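Putative thioesterase (Escherichia coli, PDB 5UGZ) is a type II thioesterase of the colibactin NRPS/PKS pathway that releases biosynthetic intermediates, probably by hydrolysing their thioester links. Local coordinates at residues I94-S98 against H235-D239. Numbering follows the deposited sequence.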
loop_
_atom_site.group_PDB
_atom_site.type_symbol
_atom_site.label_atom_id
_atom_site.label_comp_id
_atom_site.label_asym_id
_atom_site.label_seq_id
_atom_site.Cartn_x
_atom_site.Cartn_y
_atom_site.Cartn_z
ATOM N N ILE A 94 6.173 -3.427 6.905
ATOM C CA ILE A 94 5.484 -3.375 5.623
ATOM C C ILE A 94 4.736 -2.057 5.513
ATOM O O ILE A 94 3.976 -1.696 6.415
ATOM C CB ILE A 94 4.510 -4.548 5.433
ATOM C CG1 ILE A 94 5.191 -5.843 5.895
ATOM C CG2 ILE A 94 4.024 -4.594 3.966
ATOM C CD1 ILE A 94 4.386 -7.092 5.703
ATOM N N PHE A 95 4.961 -1.341 4.412
ATOM C CA PHE A 95 4.255 -0.115 4.092
ATOM C C PHE A 95 3.521 -0.333 2.777
ATOM O O PHE A 95 4.084 -0.901 1.842
ATOM C CB PHE A 95 5.235 1.082 3.974
ATOM C CG PHE A 95 4.578 2.375 3.579
ATOM C CD1 PHE A 95 4.220 2.619 2.254
ATOM C CD2 PHE A 95 4.307 3.350 4.530
ATOM C CE1 PHE A 95 3.598 3.806 1.878
ATOM C CE2 PHE A 95 3.688 4.553 4.156
ATOM C CZ PHE A 95 3.334 4.773 2.826
ATOM N N GLY A 96 2.272 0.108 2.711
ATOM C CA GLY A 96 1.527 0.094 1.460
ATOM C C GLY A 96 0.607 1.287 1.420
ATOM O O GLY A 96 0.110 1.730 2.454
ATOM N N HIS A 97 0.401 1.836 0.220
ATOM C CA HIS A 97 -0.512 2.957 0.008
ATOM C C HIS A 97 -1.723 2.471 -0.777
ATOM O O HIS A 97 -1.579 1.799 -1.806
ATOM C CB HIS A 97 0.161 4.123 -0.732
ATOM C CG HIS A 97 -0.676 5.375 -0.786
ATOM N ND1 HIS A 97 -0.717 6.297 0.240
ATOM C CD2 HIS A 97 -1.520 5.844 -1.735
ATOM C CE1 HIS A 97 -1.536 7.281 -0.081
ATOM N NE2 HIS A 97 -2.038 7.028 -1.275
ATOM N N SER A 98 -2.913 2.793 -0.272
ATOM C CA SER A 98 -4.195 2.494 -0.930
ATOM C C SER A 98 -4.317 0.996 -1.194
ATOM O O SER A 98 -4.344 0.223 -0.223
ATOM C CB SER A 98 -4.324 3.388 -2.155
ATOM O OG SER A 98 -5.680 3.757 -2.295
ATOM N N HIS A 235 -4.900 12.519 -2.018
ATOM C CA HIS A 235 -4.557 11.103 -1.989
ATOM C C HIS A 235 -3.066 10.884 -2.159
ATOM O O HIS A 235 -2.514 9.918 -1.625
ATOM C CB HIS A 235 -5.323 10.368 -3.084
ATOM C CG HIS A 235 -5.195 8.879 -3.028
ATOM N ND1 HIS A 235 -5.649 8.133 -1.963
ATOM C CD2 HIS A 235 -4.696 7.994 -3.924
ATOM C CE1 HIS A 235 -5.420 6.853 -2.196
ATOM N NE2 HIS A 235 -4.844 6.740 -3.381
ATOM N N PHE A 236 -2.397 11.751 -2.910
ATOM C CA PHE A 236 -1.009 11.518 -3.275
ATOM C C PHE A 236 -0.053 12.327 -2.418
ATOM O O PHE A 236 1.048 12.661 -2.865
ATOM C CB PHE A 236 -0.807 11.788 -4.764
ATOM C CG PHE A 236 -1.438 10.744 -5.634
ATOM C CD1 PHE A 236 -0.678 9.718 -6.161
ATOM C CD2 PHE A 236 -2.796 10.765 -5.888
ATOM C CE1 PHE A 236 -1.250 8.760 -6.935
ATOM C CE2 PHE A 236 -3.380 9.794 -6.666
ATOM C CZ PHE A 236 -2.607 8.788 -7.184
ATOM N N PHE A 237 -0.464 12.629 -1.179
ATOM C CA PHE A 237 0.467 13.119 -0.172
ATOM C C PHE A 237 1.647 12.172 -0.006
ATOM O O PHE A 237 2.740 12.614 0.350
ATOM C CB PHE A 237 -0.249 13.303 1.170
ATOM C CG PHE A 237 -0.599 12.011 1.843
ATOM C CD1 PHE A 237 0.369 11.284 2.523
ATOM C CD2 PHE A 237 -1.882 11.514 1.786
ATOM C CE1 PHE A 237 0.062 10.090 3.125
ATOM C CE2 PHE A 237 -2.194 10.326 2.393
ATOM C CZ PHE A 237 -1.218 9.613 3.064
ATOM N N VAL A 238 1.451 10.869 -0.262
ATOM C CA VAL A 238 2.535 9.895 -0.092
ATOM C C VAL A 238 3.728 10.226 -0.986
ATOM O O VAL A 238 4.874 9.891 -0.659
ATOM C CB VAL A 238 2.024 8.456 -0.344
ATOM C CG1 VAL A 238 1.776 8.218 -1.837
ATOM C CG2 VAL A 238 2.998 7.408 0.223
ATOM N N ASP A 239 3.490 10.861 -2.130
ATOM C CA ASP A 239 4.592 11.294 -2.982
ATOM C C ASP A 239 5.005 12.721 -2.683
ATOM O O ASP A 239 6.199 13.009 -2.592
ATOM C CB ASP A 239 4.228 11.208 -4.471
ATOM C CG ASP A 239 3.974 9.794 -4.946
ATOM O OD1 ASP A 239 4.899 8.954 -4.900
ATOM O OD2 ASP A 239 2.842 9.535 -5.392
#
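His-97 at the end of strand 91-97 faces Val-238 in the first turn of the short helix 237-240, their CA atoms 7.6 Å apart, while the neighbouring Ser-98 looks across to His-235 in the loop before that helix. The His-97 ring carries most of the contact, touching His-235, Phe-237 and Val-238. With CG anti to the backbone N (chi1 -171°), it reaches over to 235-239, where Val-238 CG1 sits over its centre in a CH-pi contact, 3.8 Å from the centroid. Its edge points at the face of Phe-237 in an offset edge-to-face pair, and its NE2 lies 2.9 Å from the carbonyl O of His-235. The other ring nitrogen, ND1, is hydrogen-bonded to Ser-125 OG.

Gly-96, Ser-98 and Gly-100 fit the GxSxG nucleophile elbow of an alpha/beta-hydrolase, and Ser-98 has the strained backbone expected there (phi 57°, psi -119°). Its OG approaches the His-235 ring at the edge, 3.3 Å from His-235 NE2, while Asp-206 OD2 accepts a hydrogen bond from His-235 ND1, an arrangement consistent with a Ser-His-Asp catalytic triad. His-97 NE2 also sits over one face of the His-235 ring, away from its centre; the two rings are inclined and make neither a stack nor an edge-to-face pair.

Replacing His-97 with an alanine would probably open a gap beneath His-235 and leave Ser-125 OG without its imidazole partner. Two residues back along the strand, Phe-95 CZ meets Val-238 CG2 at 3.7 Å, the methyl lying near the plane of the phenyl ring.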